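Local coordinates for protein (R)-specific enoyl-CoA hydratase (Pseudomonas aeruginosa, PDB 5CPG) that catalyses the (R)-specific hydration of trans-2-enoyl-CoA to (R)-3-hydroxyacyl-CoA, as a MaoC-family hydratase with a hot-dog fold, at residues A[65-70]-A[118-123]; A[73-78]-A[114-119]. All coordinates share one frame; numbering follows the deposited sequence.

Contact 1: residues A[65-70]-A[118-123]; sequences ALISAA and TRVFNQ
Ile67 meets Thr118 and Val120 almost wholly through aliphatic carbons, with no ring, amide or guanidinium between them, and the geometry is therefore that of methyl groups rather than of faces and edges. This is the core of a hot-dog fold: helix 62-73 is the sausage, and strand 113-121 belongs to the antiparallel sheet that wraps it. The nearest CA atoms, of Ile67 and Thr118, are 6.6 Å apart; the two side chains cross at about a right angle. Ile67 CG2 lies 3.7 Å from Thr118 CB. The same methyl packs as closely on Thr118 CG2. The other branch of Ile67, extended through CG1 with chi2 166°, carries CD1 to within 3.9 Å of Val120 CG2, the methyl standing beside that residue's backbone N. One isoleucine thus spans two residues of the strand that face the helix.

The one polar atom near Ile67, Thr118 OG1, makes only a van der Waals approach, 3.9 Å from CD1; its polar need is met by Gln85 NE2 on strand 81-89, which also packs on Ile67. Ser68, whose CB points away from 118-123, packs on Tyr82 of that strand and on Met61 of the second subunit. Its hydroxyl is tied back within the helix: Ser68 OG donates to Ala65 O at 2.8 Å, tilted 29° from the carbonyl plane and on the same face as the second donor, Ala69 N.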
loop_
_atom_site.group_PDB
_atom_site.type_symbol
_atom_site.label_atom_id
_atom_site.label_comp_id
_atom_site.label_asym_id
_atom_site.label_seq_id
_atom_site.Cartn_x
_atom_site.Cartn_y
_atom_site.Cartn_z
ATOM N N ALA A 65 0.582 1.428 3.192
ATOM C CA ALA A 65 1.803 2.154 2.982
ATOM C C ALA A 65 2.457 2.626 4.291
ATOM O O ALA A 65 3.668 2.471 4.483
ATOM C CB ALA A 65 1.540 3.356 2.044
ATOM N N LEU A 66 1.667 3.215 5.171
ATOM C CA LEU A 66 2.195 3.722 6.449
ATOM C C LEU A 66 2.716 2.584 7.318
ATOM O O LEU A 66 3.777 2.697 7.894
ATOM C CB LEU A 66 1.092 4.506 7.190
ATOM C CG LEU A 66 0.663 5.760 6.418
ATOM C CD1 LEU A 66 -0.510 6.401 7.137
ATOM C CD2 LEU A 66 1.851 6.742 6.328
ATOM N N ILE A 67 1.966 1.473 7.385
ATOM C CA ILE A 67 2.412 0.292 8.114
ATOM C C ILE A 67 3.773 -0.172 7.596
ATOM O O ILE A 67 4.669 -0.466 8.387
ATOM C CB ILE A 67 1.387 -0.848 8.003
ATOM C CG1 ILE A 67 0.194 -0.529 8.911
ATOM C CG2 ILE A 67 2.005 -2.188 8.392
ATOM C CD1 ILE A 67 -1.070 -1.420 8.641
ATOM N N SER A 68 3.920 -0.241 6.271
ATOM C CA SER A 68 5.178 -0.780 5.725
ATOM C C SER A 68 6.332 0.123 6.078
ATOM O O SER A 68 7.439 -0.365 6.339
ATOM C CB SER A 68 5.097 -0.968 4.205
ATOM O OG SER A 68 5.019 0.270 3.535
ATOM N N ALA A 69 6.098 1.436 6.099
ATOM C CA ALA A 69 7.193 2.373 6.432
ATOM C C ALA A 69 7.537 2.269 7.939
ATOM O O ALA A 69 8.712 2.396 8.320
ATOM C CB ALA A 69 6.816 3.809 6.043
ATOM N N ALA A 70 6.526 2.042 8.783
ATOM C CA ALA A 70 6.786 1.878 10.224
ATOM C C ALA A 70 7.685 0.687 10.441
ATOM O O ALA A 70 8.616 0.725 11.223
ATOM C CB ALA A 70 5.491 1.691 10.995
ATOM N N THR A 118 -0.121 -5.072 13.370
ATOM C CA THR A 118 -0.006 -3.785 12.673
ATOM C C THR A 118 -1.361 -3.100 12.726
ATOM O O THR A 118 -2.246 -3.404 11.948
ATOM C CB THR A 118 0.471 -3.958 11.201
ATOM O OG1 THR A 118 -0.474 -4.773 10.500
ATOM C CG2 THR A 118 1.830 -4.656 11.148
ATOM N N ARG A 119 -1.562 -2.207 13.701
ATOM C CA ARG A 119 -2.855 -1.574 13.908
ATOM C C ARG A 119 -2.746 -0.100 13.560
ATOM O O ARG A 119 -1.668 0.480 13.744
ATOM C CB ARG A 119 -3.312 -1.718 15.374
ATOM C CG ARG A 119 -3.222 -3.178 15.891
ATOM C CD ARG A 119 -3.226 -3.238 17.426
ATOM N NE ARG A 119 -2.978 -4.623 17.898
ATOM C CZ ARG A 119 -2.027 -4.985 18.759
ATOM N NH1 ARG A 119 -1.222 -4.090 19.322
ATOM N NH2 ARG A 119 -1.913 -6.262 19.104
ATOM N N VAL A 120 -3.837 0.485 13.096
ATOM C CA VAL A 120 -3.822 1.922 12.778
ATOM C C VAL A 120 -5.033 2.556 13.438
ATOM O O VAL A 120 -6.156 2.062 13.321
ATOM C CB VAL A 120 -3.886 2.225 11.255
ATOM C CG1 VAL A 120 -3.717 3.749 11.027
ATOM C CG2 VAL A 120 -2.810 1.462 10.518
ATOM N N PHE A 121 -4.779 3.674 14.120
ATOM C CA PHE A 121 -5.824 4.423 14.817
ATOM C C PHE A 121 -5.874 5.843 14.334
ATOM O O PHE A 121 -4.848 6.399 13.968
ATOM C CB PHE A 121 -5.568 4.442 16.328
ATOM C CG PHE A 121 -5.520 3.080 16.945
ATOM C CD1 PHE A 121 -4.322 2.418 17.014
ATOM C CD2 PHE A 121 -6.677 2.459 17.395
ATOM C CE1 PHE A 121 -4.227 1.125 17.561
ATOM C CE2 PHE A 121 -6.604 1.140 17.965
ATOM C CZ PHE A 121 -5.380 0.497 18.038
ATOM N N ASN A 122 -7.053 6.432 14.395
ATOM C CA ASN A 122 -7.189 7.833 14.028
ATOM C C ASN A 122 -7.132 8.706 15.276
ATOM O O ASN A 122 -6.938 8.217 16.394
ATOM C CB ASN A 122 -8.474 8.085 13.233
ATOM C CG ASN A 122 -9.759 7.816 14.031
ATOM O OD1 ASN A 122 -9.754 7.783 15.255
ATOM N ND2 ASN A 122 -10.863 7.626 13.324
ATOM N N GLN A 123 -7.317 10.001 15.069
ATOM C CA GLN A 123 -7.098 10.997 16.131
ATOM C C GLN A 123 -8.076 10.857 17.305
ATOM O O GLN A 123 -7.822 11.378 18.396
ATOM C CB GLN A 123 -7.171 12.415 15.536
ATOM C CG GLN A 123 -8.546 12.878 15.022
ATOM C CD GLN A 123 -8.816 12.405 13.634
ATOM O OE1 GLN A 123 -8.030 11.625 13.077
ATOM N NE2 GLN A 123 -9.887 12.923 13.024
#

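Contact 2: residues A[73-78]-A[114-119]; sequences TVLPGP and VRMATR
Apolar contact dominates where Leu75 and Pro76 meet Met116, joining the loop that leaves the central helix of the hot-dog fold to strand 113-121 of the wrapping sheet. The backbones stand well apart, with CA of Leu75 and CA of Met116 separated by 9.3 Å, and the gap is spanned mainly by side chain. Leu75 CD2 lies 4.1 Å from Met116 SD. Met116 leaves the strand with CG anti to its backbone N, then bends at chi2 (85°) and again at chi3 (50°), which curls its terminal methyl onto the loop instead of extending it past. There CE packs 4.2 Å from Pro76 CD. Around this cluster, Leu11 touches both Leu75 and Pro76, Ile135 of strand 127-136 covers Pro76, and Val105 of strand 98-109 lies against Met116.

Hydrogen bonding serves to hold the two partners separately. Backbone bonds link Pro76 to Ile6 and Gly77 to Ile71, while Arg115 pairs with Leu106 and Glu107 on the adjacent strand.

The peptide bond before Pro76 is cis, which puts Leu75 O and Pro76 CD on the same side, so that Met116 CE lies near both: beside the proline carbon, it is also 4.0 Å from Leu75 O.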
loop_
_atom_site.group_PDB
_atom_site.type_symbol
_atom_site.label_atom_id
_atom_site.label_comp_id
_atom_site.label_asym_id
_atom_site.label_seq_id
_atom_site.Cartn_x
_atom_site.Cartn_y
_atom_site.Cartn_z
ATOM N N THR A 73 11.264 1.431 8.909
ATOM C CA THR A 73 12.092 2.523 9.457
ATOM C C THR A 73 12.117 2.596 10.973
ATOM O O THR A 73 12.994 3.307 11.519
ATOM C CB THR A 73 11.672 3.929 8.914
ATOM O OG1 THR A 73 10.372 4.311 9.371
ATOM C CG2 THR A 73 11.669 3.927 7.367
ATOM N N VAL A 74 11.206 1.899 11.647
ATOM C CA VAL A 74 11.118 2.041 13.120
ATOM C C VAL A 74 11.311 0.690 13.802
ATOM O O VAL A 74 12.249 0.549 14.569
ATOM C CB VAL A 74 9.790 2.654 13.584
ATOM C CG1 VAL A 74 9.791 2.807 15.104
ATOM C CG2 VAL A 74 9.583 4.024 12.941
ATOM N N LEU A 75 10.451 -0.299 13.510
ATOM C CA LEU A 75 10.563 -1.596 14.196
ATOM C C LEU A 75 10.201 -2.778 13.275
ATOM O O LEU A 75 9.037 -2.922 12.882
ATOM C CB LEU A 75 9.666 -1.603 15.431
ATOM C CG LEU A 75 9.673 -2.856 16.322
ATOM C CD1 LEU A 75 10.972 -2.920 17.122
ATOM C CD2 LEU A 75 8.442 -3.013 17.267
ATOM N N PRO A 76 11.177 -3.640 12.974
ATOM C CA PRO A 76 12.581 -3.592 13.433
ATOM C C PRO A 76 13.462 -2.578 12.723
ATOM O O PRO A 76 14.576 -2.340 13.149
ATOM C CB PRO A 76 13.100 -5.029 13.158
ATOM C CG PRO A 76 11.874 -5.834 12.840
ATOM C CD PRO A 76 10.930 -4.866 12.200
ATOM N N GLY A 77 12.999 -1.999 11.620
ATOM C CA GLY A 77 13.780 -0.971 10.967
ATOM C C GLY A 77 14.692 -1.479 9.880
ATOM O O GLY A 77 14.467 -2.544 9.297
ATOM N N PRO A 78 15.758 -0.719 9.570
ATOM C CA PRO A 78 16.608 -1.109 8.431
ATOM C C PRO A 78 17.134 -2.551 8.443
ATOM O O PRO A 78 17.568 -3.030 9.479
ATOM C CB PRO A 78 17.761 -0.108 8.519
ATOM C CG PRO A 78 17.127 1.102 9.076
ATOM C CD PRO A 78 16.095 0.625 10.077
ATOM N N VAL A 114 9.456 -12.924 12.252
ATOM C CA VAL A 114 8.672 -12.262 13.292
ATOM C C VAL A 114 7.271 -12.036 12.782
ATOM O O VAL A 114 7.088 -11.740 11.596
ATOM C CB VAL A 114 9.322 -10.932 13.699
ATOM C CG1 VAL A 114 8.470 -10.155 14.689
ATOM C CG2 VAL A 114 10.708 -11.150 14.295
ATOM N N ARG A 115 6.272 -12.292 13.633
ATOM C CA ARG A 115 4.899 -11.911 13.369
ATOM C C ARG A 115 4.610 -10.629 14.154
ATOM O O ARG A 115 4.851 -10.570 15.352
ATOM C CB ARG A 115 3.937 -13.056 13.758
ATOM C CG ARG A 115 2.484 -12.732 13.627
ATOM C CD ARG A 115 1.569 -13.953 13.747
ATOM N NE ARG A 115 1.744 -14.817 12.586
ATOM C CZ ARG A 115 2.323 -16.013 12.623
ATOM N NH1 ARG A 115 2.446 -16.716 11.502
ATOM N NH2 ARG A 115 2.763 -16.506 13.779
ATOM N N MET A 116 4.162 -9.588 13.452
ATOM C CA MET A 116 4.042 -8.240 13.999
ATOM C C MET A 116 2.608 -7.833 13.882
ATOM O O MET A 116 2.020 -7.942 12.781
ATOM C CB MET A 116 4.942 -7.254 13.226
ATOM C CG MET A 116 4.996 -5.879 13.820
ATOM S SD MET A 116 6.234 -5.730 15.139
ATOM C CE MET A 116 7.605 -6.442 14.257
ATOM N N ALA A 117 1.991 -7.413 14.990
ATOM C CA ALA A 117 0.653 -6.859 14.875
ATOM C C ALA A 117 0.793 -5.459 14.259
ATOM O O ALA A 117 1.754 -4.767 14.570
ATOM C CB ALA A 117 -0.026 -6.771 16.233
ATOM N N THR A 118 -0.121 -5.072 13.370
ATOM C CA THR A 118 -0.006 -3.785 12.673
ATOM C C THR A 118 -1.361 -3.100 12.726
ATOM O O THR A 118 -2.246 -3.404 11.948
ATOM C CB THR A 118 0.471 -3.958 11.201
ATOM O OG1 THR A 118 -0.474 -4.773 10.500
ATOM C CG2 THR A 118 1.830 -4.656 11.148
ATOM N N ARG A 119 -1.562 -2.207 13.701
ATOM C CA ARG A 119 -2.855 -1.574 13.908
ATOM C C ARG A 119 -2.746 -0.100 13.560
ATOM O O ARG A 119 -1.668 0.480 13.744
ATOM C CB ARG A 119 -3.312 -1.718 15.374
ATOM C CG ARG A 119 -3.222 -3.178 15.891
ATOM C CD ARG A 119 -3.226 -3.238 17.426
ATOM N NE ARG A 119 -2.978 -4.623 17.898
ATOM C CZ ARG A 119 -2.027 -4.985 18.759
ATOM N NH1 ARG A 119 -1.222 -4.090 19.322
ATOM N NH2 ARG A 119 -1.913 -6.262 19.104
#

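How the contacts relate
Both contacts are buried and apolar, and both end on strand 113-121, sharing Thr118 and Arg119, but Thr118 and Val120 make contact 1 while Met116 makes contact 2. The centre of contact 1 is about 4 Å, and that of contact 2 about 10 Å, from the centre of the chain, the two contact centres being about 10 Å apart. In contact 1 a regular helix comes close enough for short, branched side chains to mesh directly. In contact 2 the irregular loop 73-78 stands farther from the strand, and a long, folded methionine bridges the distance. The two touch where Ala70 O and Leu75 N make a probable hydrogen bond of 3.1 Å. Each also borders the second subunit.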